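PDB 3G68: putative phosphosugar isomerase from Clostridium difficile, which probably binds and isomerises a phosphorylated sugar with its pair of SIS domains, although its exact substrate and reaction are not established. Local coordinates for residues D6-T11 against A189-S194; S140-K145 against L231-I236; T223-L228 against N313-I318. One frame throughout, in Å; residues are numbered along the deposited sequence.

The three contacts illustrate how a double-SIS protein, built on two parallel sheets, joins helices and a loop that lie far apart in the chain. Contact 1 and contact 2 have centres about 16 Å apart, yet they meet directly in a salt bridge of 2.9 Å between Glu10 OE2 and Lys145 NZ. Contact 3, with its centre about 13 Å from that of contact 1, touches it where Met8 CE approaches Val316 O at 3.4 Å. Contacts 2 and 3 share helix 220-234, and their centres are about 11 Å apart. A citrate, probably from the crystallisation liquor, lies about 5 Å from the Glu232 side chain and may mark a pocket beside contact 2.

Contact 1: D6-T11 against A189-S194; sequences DYMLET and AVYKLS. With EDO (1,2-ethanediol), chain E.
Helices 4-20 and 187-200 come nearest in backbone at Leu9 and Tyr191, whose CA atoms are 8.3 Å apart, a separation bridged by side chains alone. Tyr191 carries its half of the contact by itself. Its ring carbon CG is anti to the backbone N (chi1 -174°), a setting that holds the ring across the gap towards helix 4-20. Leu9 answers with a methyl: CD2 sits 3.6 Å from the centroid of the Tyr191 ring and only 1° off its normal, a nearly ideal CH-pi contact in which all six ring carbons are about equally distant from the methyl. The second branch goes to the phenol end, with Leu9 CD1 4.0 Å from Tyr191 OH. Met8, a selenomethionine, comes from another direction. Its chain bends at the last torsion and brings CE to the edge of the same ring, near the ring plane and 3.9 Å from Tyr191 CD2. One residue thus covers a face of the ring while its neighbour in sequence packs at its edge.

The hydroxyls of Thr11 and Ser194 bond within their own helices. Thr11 OG1 donates to Tyr7 O (2.8 Å), and Ser194 OG to Val190 O (2.7 Å), an oxygen that also accepts from Ser194 N. Lys192 turns its extended chain to an ethanediol, probably from the crystallisation liquor, where NZ binds both hydroxyls, O1 at 2.8 Å; the same molecule bonds to Thr3 and Asp6 of a second subunit. Leu320 of helix 316-324 also packs on Tyr191.

Chemically the junction is apolar throughout: it depends on dispersion and on the fit of a methyl to an aromatic face, with the buried ring touched on a face and at an edge by two consecutive residues.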
loop_
_atom_site.group_PDB
_atom_site.type_symbol
_atom_site.label_atom_id
_atom_site.label_comp_id
_atom_site.label_asym_id
_atom_site.label_seq_id
_atom_site.Cartn_x
_atom_site.Cartn_y
_atom_site.Cartn_z
ATOM N N ASP B 6 -37.213 -18.227 19.165
ATOM C CA ASP B 6 -36.047 -17.948 20.007
ATOM C C ASP B 6 -35.173 -19.193 20.127
ATOM O O ASP B 6 -33.956 -19.104 19.935
ATOM C CB ASP B 6 -36.431 -17.454 21.409
ATOM C CG ASP B 6 -37.113 -16.088 21.394
ATOM O OD1 ASP B 6 -36.772 -15.217 20.577
ATOM O OD2 ASP B 6 -38.015 -15.881 22.211
ATOM N N TYR B 7 -35.802 -20.329 20.434
ATOM C CA TYR B 7 -35.091 -21.581 20.572
ATOM C C TYR B 7 -34.506 -22.049 19.259
ATOM O O TYR B 7 -33.392 -22.578 19.282
ATOM C CB TYR B 7 -35.948 -22.664 21.225
ATOM C CG TYR B 7 -36.301 -22.389 22.669
ATOM C CD1 TYR B 7 -35.302 -22.122 23.614
ATOM C CD2 TYR B 7 -37.624 -22.486 23.124
ATOM C CE1 TYR B 7 -35.617 -21.901 24.952
ATOM C CE2 TYR B 7 -37.942 -22.277 24.477
ATOM C CZ TYR B 7 -36.937 -21.972 25.369
ATOM O OH TYR B 7 -37.228 -21.775 26.685
HETATM N N MSE B 8 -35.228 -21.877 18.137
HETATM C CA MSE B 8 -34.661 -22.216 16.796
HETATM C C MSE B 8 -33.406 -21.365 16.512
HETATM O O MSE B 8 -32.349 -21.894 16.208
HETATM C CB MSE B 8 -35.682 -22.020 15.675
HETATM C CG MSE B 8 -36.767 -23.052 15.681
HETATM SE SE MSE B 8 -38.103 -22.627 14.362
HETATM C CE MSE B 8 -36.835 -23.143 12.762
ATOM N N LEU B 9 -33.526 -20.051 16.678
ATOM C CA LEU B 9 -32.407 -19.132 16.446
ATOM C C LEU B 9 -31.171 -19.391 17.345
ATOM O O LEU B 9 -30.037 -19.135 16.898
ATOM C CB LEU B 9 -32.876 -17.673 16.519
ATOM C CG LEU B 9 -33.829 -17.284 15.384
ATOM C CD1 LEU B 9 -34.368 -15.870 15.581
ATOM C CD2 LEU B 9 -33.185 -17.391 14.024
ATOM N N GLU B 10 -31.386 -19.931 18.558
ATOM C CA GLU B 10 -30.295 -20.319 19.487
ATOM C C GLU B 10 -29.540 -21.584 19.036
ATOM O O GLU B 10 -28.409 -21.856 19.477
ATOM C CB GLU B 10 -30.925 -20.664 20.852
ATOM C CG GLU B 10 -29.972 -20.747 21.990
ATOM C CD GLU B 10 -30.606 -21.210 23.287
ATOM O OE1 GLU B 10 -29.832 -21.382 24.244
ATOM O OE2 GLU B 10 -31.828 -21.413 23.384
ATOM N N THR B 11 -30.194 -22.393 18.202
ATOM C CA THR B 11 -29.708 -23.711 17.828
ATOM C C THR B 11 -28.267 -23.753 17.241
ATOM O O THR B 11 -27.444 -24.500 17.765
ATOM C CB THR B 11 -30.776 -24.503 17.013
ATOM O OG1 THR B 11 -31.988 -24.544 17.788
ATOM C CG2 THR B 11 -30.310 -25.934 16.771
ATOM N N ALA B 189 -29.646 -18.564 7.215
ATOM C CA ALA B 189 -30.072 -18.203 5.848
ATOM C C ALA B 189 -31.388 -18.921 5.462
ATOM O O ALA B 189 -32.314 -18.299 4.883
ATOM C CB ALA B 189 -28.967 -18.512 4.834
ATOM N N VAL B 190 -31.473 -20.212 5.804
ATOM C CA VAL B 190 -32.704 -20.990 5.547
ATOM C C VAL B 190 -33.907 -20.426 6.344
ATOM O O VAL B 190 -35.020 -20.315 5.825
ATOM C CB VAL B 190 -32.460 -22.515 5.783
ATOM C CG1 VAL B 190 -33.806 -23.308 5.774
ATOM C CG2 VAL B 190 -31.459 -23.048 4.746
ATOM N N TYR B 191 -33.677 -20.061 7.605
ATOM C CA TYR B 191 -34.697 -19.454 8.460
ATOM C C TYR B 191 -35.261 -18.164 7.822
ATOM O O TYR B 191 -36.489 -17.966 7.722
ATOM C CB TYR B 191 -34.091 -19.183 9.840
ATOM C CG TYR B 191 -35.049 -18.688 10.883
ATOM C CD1 TYR B 191 -35.441 -17.372 10.915
ATOM C CD2 TYR B 191 -35.524 -19.545 11.882
ATOM C CE1 TYR B 191 -36.306 -16.916 11.880
ATOM C CE2 TYR B 191 -36.395 -19.099 12.850
ATOM C CZ TYR B 191 -36.790 -17.786 12.826
ATOM O OH TYR B 191 -37.661 -17.279 13.742
ATOM N N LYS B 192 -34.364 -17.286 7.368
ATOM C CA LYS B 192 -34.760 -16.041 6.722
ATOM C C LYS B 192 -35.615 -16.284 5.478
ATOM O O LYS B 192 -36.644 -15.652 5.314
ATOM C CB LYS B 192 -33.529 -15.246 6.338
ATOM C CG LYS B 192 -32.795 -14.617 7.527
ATOM C CD LYS B 192 -31.456 -14.041 7.000
ATOM C CE LYS B 192 -30.674 -13.296 8.041
ATOM N NZ LYS B 192 -29.365 -12.825 7.479
ATOM N N LEU B 193 -35.198 -17.208 4.617
ATOM C CA LEU B 193 -35.993 -17.507 3.413
ATOM C C LEU B 193 -37.336 -18.155 3.797
ATOM O O LEU B 193 -38.378 -17.846 3.215
ATOM C CB LEU B 193 -35.213 -18.391 2.480
ATOM C CG LEU B 193 -33.998 -17.745 1.803
ATOM C CD1 LEU B 193 -33.113 -18.834 1.236
ATOM C CD2 LEU B 193 -34.500 -16.769 0.726
ATOM N N SER B 194 -37.304 -19.025 4.801
ATOM C CA SER B 194 -38.545 -19.625 5.325
ATOM C C SER B 194 -39.566 -18.573 5.767
ATOM O O SER B 194 -40.748 -18.659 5.422
ATOM C CB SER B 194 -38.231 -20.576 6.464
ATOM O OG SER B 194 -37.410 -21.644 6.020
HETATM C C1 EDO E . -27.756 -11.043 10.085
HETATM O O1 EDO E . -28.129 -10.617 8.766
HETATM C C2 EDO E . -26.602 -12.018 9.933
HETATM O O2 EDO E . -27.016 -13.286 9.414
#

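Contact 2: S140-K145 against L231-I236; sequences SGAKTK and LETMRI
The carboxylate of Glu232 is the flat group that reaches towards the loop 140-145: extended beyond CG, the side chain brings OE1 to 4.1 Å from Gly141 O, an approach of two acceptors and no bond. The other flat group, the Arg235 guanidinium, has the backbone carbonyl of Glu232 at its edge. Arg235 NE donates to Glu232 O at 2.9 Å along a nearly straight line (171°), with the oxygen only 3° out of the guanidinium plane, while NH2 adds a weak second bond to it and also bonds to Val335 O. The side chain thus folds back over the end of its own helix, just where Arg235 leaves helical geometry with positive phi.

Apolar packing comes down to one methyl pair, Ala142 CB against Thr233 CG2 at 3.8 Å. With Thr233 OG1 set between the backbone N and the carbonyl carbon (chi1 59°), the hydroxyl bonds to Lys229 O and the methyl is left to meet the loop. The loop is braced from within: Ser140 OG accepts from Ala142 N (3.1 Å) in an ST turn, and Lys143 NZ donates to Ser140 O (2.8 Å).

The contact joins the approach to helix 145-165 with the C-terminal end of helix 220-234. Ile4 of helix 4-20 packs on Ala142, Cys322 of helix 316-324 lies against Thr233, and Lys229, one turn back along helix 220-234, bonds to Lys143 O.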
loop_
_atom_site.group_PDB
_atom_site.type_symbol
_atom_site.label_atom_id
_atom_site.label_comp_id
_atom_site.label_asym_id
_atom_site.label_seq_id
_atom_site.Cartn_x
_atom_site.Cartn_y
_atom_site.Cartn_z
ATOM N N SER B 140 -40.595 -25.062 25.962
ATOM C CA SER B 140 -41.634 -25.094 24.954
ATOM C C SER B 140 -42.060 -26.530 24.842
ATOM O O SER B 140 -41.223 -27.427 24.842
ATOM C CB SER B 140 -41.125 -24.602 23.599
ATOM O OG SER B 140 -42.165 -24.677 22.633
ATOM N N GLY B 141 -43.366 -26.741 24.781
ATOM C CA GLY B 141 -43.913 -28.057 24.531
ATOM C C GLY B 141 -43.532 -28.509 23.120
ATOM O O GLY B 141 -43.464 -29.715 22.857
ATOM N N ALA B 142 -43.243 -27.559 22.222
ATOM C CA ALA B 142 -42.894 -27.882 20.822
ATOM C C ALA B 142 -41.372 -27.755 20.609
ATOM O O ALA B 142 -40.892 -26.783 20.062
ATOM C CB ALA B 142 -43.687 -26.970 19.863
ATOM N N LYS B 143 -40.630 -28.778 21.027
ATOM C CA LYS B 143 -39.145 -28.756 20.993
ATOM C C LYS B 143 -38.604 -28.713 19.576
ATOM O O LYS B 143 -39.077 -29.476 18.704
ATOM C CB LYS B 143 -38.539 -29.993 21.678
ATOM C CG LYS B 143 -39.018 -30.281 23.117
ATOM C CD LYS B 143 -38.426 -29.312 24.102
ATOM C CE LYS B 143 -38.604 -29.790 25.539
ATOM N NZ LYS B 143 -39.947 -29.621 26.073
ATOM N N THR B 144 -37.596 -27.856 19.369
ATOM C CA THR B 144 -36.916 -27.680 18.073
ATOM C C THR B 144 -35.425 -27.809 18.293
ATOM O O THR B 144 -34.794 -28.750 17.821
ATOM C CB THR B 144 -37.308 -26.325 17.435
ATOM O OG1 THR B 144 -37.083 -25.265 18.354
ATOM C CG2 THR B 144 -38.838 -26.312 17.040
ATOM N N LYS B 145 -34.862 -26.855 19.012
ATOM C CA LYS B 145 -33.444 -26.876 19.402
ATOM C C LYS B 145 -32.987 -28.247 19.902
ATOM O O LYS B 145 -31.955 -28.770 19.493
ATOM C CB LYS B 145 -33.240 -25.837 20.532
ATOM C CG LYS B 145 -31.878 -25.836 21.172
ATOM C CD LYS B 145 -31.768 -24.719 22.218
ATOM C CE LYS B 145 -32.618 -24.970 23.471
ATOM N NZ LYS B 145 -32.174 -24.061 24.622
ATOM N N LEU B 231 -48.813 -31.159 14.033
ATOM C CA LEU B 231 -49.989 -31.699 14.722
ATOM C C LEU B 231 -50.169 -31.048 16.082
ATOM O O LEU B 231 -51.270 -30.624 16.440
ATOM C CB LEU B 231 -49.882 -33.215 14.929
ATOM C CG LEU B 231 -51.064 -33.947 15.604
ATOM C CD1 LEU B 231 -51.063 -35.432 15.166
ATOM C CD2 LEU B 231 -51.072 -33.822 17.154
ATOM N N GLU B 232 -49.086 -30.981 16.836
ATOM C CA GLU B 232 -49.137 -30.431 18.208
ATOM C C GLU B 232 -49.472 -28.947 18.261
ATOM O O GLU B 232 -50.062 -28.489 19.229
ATOM C CB GLU B 232 -47.800 -30.670 18.897
ATOM C CG GLU B 232 -47.502 -32.143 19.183
ATOM C CD GLU B 232 -46.082 -32.398 19.734
ATOM O OE1 GLU B 232 -45.175 -31.548 19.585
ATOM O OE2 GLU B 232 -45.881 -33.489 20.301
ATOM N N THR B 233 -49.135 -28.203 17.211
ATOM C CA THR B 233 -49.294 -26.739 17.215
ATOM C C THR B 233 -50.465 -26.236 16.374
ATOM O O THR B 233 -51.166 -25.295 16.763
ATOM C CB THR B 233 -47.974 -26.071 16.773
ATOM O OG1 THR B 233 -47.589 -26.515 15.455
ATOM C CG2 THR B 233 -46.862 -26.404 17.769
HETATM N N MSE B 234 -50.667 -26.847 15.216
HETATM C CA MSE B 234 -51.797 -26.492 14.341
HETATM C C MSE B 234 -53.075 -27.186 14.802
HETATM O O MSE B 234 -54.192 -26.770 14.444
HETATM C CB MSE B 234 -51.498 -26.879 12.895
HETATM C CG MSE B 234 -50.252 -26.244 12.316
HETATM SE SE MSE B 234 -50.520 -24.366 11.908
HETATM C CE MSE B 234 -51.690 -24.604 10.362
ATOM N N ARG B 235 -52.922 -28.278 15.553
ATOM C CA ARG B 235 -54.040 -29.020 16.155
ATOM C C ARG B 235 -55.125 -29.488 15.187
ATOM O O ARG B 235 -56.330 -29.288 15.395
ATOM C CB ARG B 235 -54.592 -28.212 17.306
ATOM C CG ARG B 235 -53.486 -28.099 18.307
ATOM C CD ARG B 235 -53.746 -27.270 19.418
ATOM N NE ARG B 235 -52.499 -27.160 20.150
ATOM C CZ ARG B 235 -52.319 -26.400 21.221
ATOM N NH1 ARG B 235 -53.315 -25.685 21.732
ATOM N NH2 ARG B 235 -51.116 -26.375 21.780
ATOM N N ILE B 236 -54.631 -30.121 14.136
ATOM C CA ILE B 236 -55.428 -30.688 13.065
ATOM C C ILE B 236 -54.739 -31.986 12.685
ATOM O O ILE B 236 -53.609 -32.241 13.134
ATOM C CB ILE B 236 -55.490 -29.729 11.819
ATOM C CG1 ILE B 236 -54.086 -29.437 11.281
ATOM C CG2 ILE B 236 -56.279 -28.449 12.162
ATOM C CD1 ILE B 236 -54.062 -28.515 10.057
#

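Contact 3: T223-L228 against N313-I318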
loop_
_atom_site.group_PDB
_atom_site.type_symbol
_atom_site.label_atom_id
_atom_site.label_comp_id
_atom_site.label_asym_id
_atom_site.label_seq_id
_atom_site.Cartn_x
_atom_site.Cartn_y
_atom_site.Cartn_z
ATOM N N THR B 223 -39.217 -36.065 8.549
ATOM C CA THR B 223 -40.594 -35.991 7.993
ATOM C C THR B 223 -41.609 -36.306 9.073
ATOM O O THR B 223 -42.573 -35.598 9.235
ATOM C CB THR B 223 -40.739 -36.913 6.768
ATOM O OG1 THR B 223 -39.760 -36.494 5.798
ATOM C CG2 THR B 223 -42.147 -36.844 6.152
ATOM N N LEU B 224 -41.355 -37.366 9.841
ATOM C CA LEU B 224 -42.186 -37.736 10.980
ATOM C C LEU B 224 -42.190 -36.650 12.073
ATOM O O LEU B 224 -43.228 -36.353 12.668
ATOM C CB LEU B 224 -41.689 -39.049 11.571
ATOM C CG LEU B 224 -41.796 -40.282 10.700
ATOM C CD1 LEU B 224 -41.208 -41.512 11.488
ATOM C CD2 LEU B 224 -43.277 -40.513 10.322
ATOM N N GLU B 225 -41.039 -36.050 12.317
ATOM C CA GLU B 225 -40.920 -34.988 13.340
ATOM C C GLU B 225 -41.673 -33.737 12.926
ATOM O O GLU B 225 -42.391 -33.154 13.736
ATOM C CB GLU B 225 -39.455 -34.662 13.632
ATOM C CG GLU B 225 -39.220 -33.467 14.534
ATOM C CD GLU B 225 -39.847 -33.579 15.913
ATOM O OE1 GLU B 225 -40.274 -34.693 16.310
ATOM O OE2 GLU B 225 -39.853 -32.530 16.609
ATOM N N ALA B 226 -41.526 -33.358 11.663
ATOM C CA ALA B 226 -42.237 -32.200 11.106
ATOM C C ALA B 226 -43.748 -32.383 11.235
ATOM O O ALA B 226 -44.467 -31.479 11.636
ATOM C CB ALA B 226 -41.833 -31.989 9.631
ATOM N N ALA B 227 -44.214 -33.575 10.919
ATOM C CA ALA B 227 -45.625 -33.899 11.016
ATOM C C ALA B 227 -46.090 -33.814 12.476
ATOM O O ALA B 227 -47.119 -33.195 12.743
ATOM C CB ALA B 227 -45.901 -35.278 10.413
ATOM N N LEU B 228 -45.359 -34.396 13.424
ATOM C CA LEU B 228 -45.773 -34.344 14.851
ATOM C C LEU B 228 -45.811 -32.900 15.368
ATOM O O LEU B 228 -46.745 -32.533 16.066
ATOM C CB LEU B 228 -44.840 -35.175 15.751
ATOM C CG LEU B 228 -45.057 -35.161 17.263
ATOM C CD1 LEU B 228 -46.500 -35.652 17.632
ATOM C CD2 LEU B 228 -43.945 -35.981 18.021
ATOM N N ASN B 313 -30.939 -28.631 8.148
ATOM C CA ASN B 313 -31.642 -27.541 7.506
ATOM C C ASN B 313 -33.045 -27.824 7.004
ATOM O O ASN B 313 -33.838 -26.904 6.962
ATOM C CB ASN B 313 -30.877 -27.097 6.252
ATOM C CG ASN B 313 -29.448 -26.630 6.522
ATOM O OD1 ASN B 313 -28.631 -26.702 5.616
ATOM N ND2 ASN B 313 -29.151 -26.126 7.727
ATOM N N PHE B 314 -33.361 -29.062 6.613
ATOM C CA PHE B 314 -34.579 -29.292 5.809
ATOM C C PHE B 314 -35.922 -28.900 6.408
ATOM O O PHE B 314 -36.759 -28.317 5.704
ATOM C CB PHE B 314 -34.681 -30.729 5.272
ATOM C CG PHE B 314 -34.897 -30.774 3.805
ATOM C CD1 PHE B 314 -36.050 -30.256 3.244
ATOM C CD2 PHE B 314 -33.900 -31.282 2.965
ATOM C CE1 PHE B 314 -36.234 -30.280 1.843
ATOM C CE2 PHE B 314 -34.055 -31.277 1.605
ATOM C CZ PHE B 314 -35.221 -30.765 1.040
ATOM N N ILE B 315 -36.136 -29.195 7.685
ATOM C CA ILE B 315 -37.429 -28.930 8.294
ATOM C C ILE B 315 -37.540 -27.587 9.024
ATOM O O ILE B 315 -38.585 -27.287 9.602
ATOM C CB ILE B 315 -37.954 -30.104 9.164
ATOM C CG1 ILE B 315 -37.119 -30.354 10.404
ATOM C CG2 ILE B 315 -38.048 -31.389 8.351
ATOM C CD1 ILE B 315 -37.841 -31.320 11.370
ATOM N N VAL B 316 -36.485 -26.769 8.972
ATOM C CA VAL B 316 -36.540 -25.394 9.539
ATOM C C VAL B 316 -37.837 -24.663 9.135
ATOM O O VAL B 316 -38.511 -24.107 10.006
ATOM C CB VAL B 316 -35.264 -24.569 9.190
ATOM C CG1 VAL B 316 -35.413 -23.081 9.526
ATOM C CG2 VAL B 316 -34.104 -25.119 9.940
ATOM N N PRO B 317 -38.179 -24.638 7.826
ATOM C CA PRO B 317 -39.435 -23.982 7.408
ATOM C C PRO B 317 -40.697 -24.485 8.074
ATOM O O PRO B 317 -41.583 -23.695 8.384
ATOM C CB PRO B 317 -39.482 -24.222 5.894
ATOM C CG PRO B 317 -38.373 -25.144 5.607
ATOM C CD PRO B 317 -37.381 -25.026 6.647
ATOM N N ILE B 318 -40.768 -25.796 8.306
ATOM C CA ILE B 318 -41.945 -26.398 8.888
ATOM C C ILE B 318 -41.994 -26.036 10.375
ATOM O O ILE B 318 -43.050 -25.671 10.869
ATOM C CB ILE B 318 -42.000 -27.951 8.712
ATOM C CG1 ILE B 318 -41.946 -28.336 7.234
ATOM C CG2 ILE B 318 -43.297 -28.473 9.313
ATOM C CD1 ILE B 318 -43.066 -27.771 6.453
#
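Apolar packing centres on Ala226, whose CB points from helix 220-234 at two isoleucines of the facing segment. It meets Ile318 CG2 at 3.8 Å and Ile315 CG2 at 4.0 Å, methyl against methyl in both cases. The small residue permits a close approach of the backbones, with the CA atoms of Ala226 and Ile318 just 6.2 Å apart. In Ile318, with CG1 beside the backbone N (chi1 -58°), the CG2 branch falls anti to that nitrogen, which directs its methyl to the alanine; it also lies 4.0 Å from Ala226 O. Ile315 spreads over two residues. While CG2 serves Ala226, the other branch carries CD1 to 4.1 Å from Glu225 CG, the two side chains crossing at roughly a right angle.

The polar partners lie outside the two segments. Glu225 offers only its aliphatic part to Ile315, bending about its CB-CG bond so that the carboxylate is used elsewhere: OE2 forms a salt bridge with Lys229, and OE1 bonds to Thr44 and His47. These bonds probably hold the rotation of the side chain, and with it the CG that Ile315 touches.

Backbone bonding shapes the isoleucine side. A type I turn from Asn313 to Val316, closed by a weak bond from Val316 N to Asn313 O (3.3 Å), leads into helix 316-324 and presents Ile315 and Ile318 on the same side.

The contact is buried against the second parallel sheet, whose middle strand, 258-264, sends Leu263 to Ile315 and Phe261 to Ile318. Tyr147 and Tyr148 of helix 145-165 pack on Ile315, and helix 187-200 covers Val316 and Pro317.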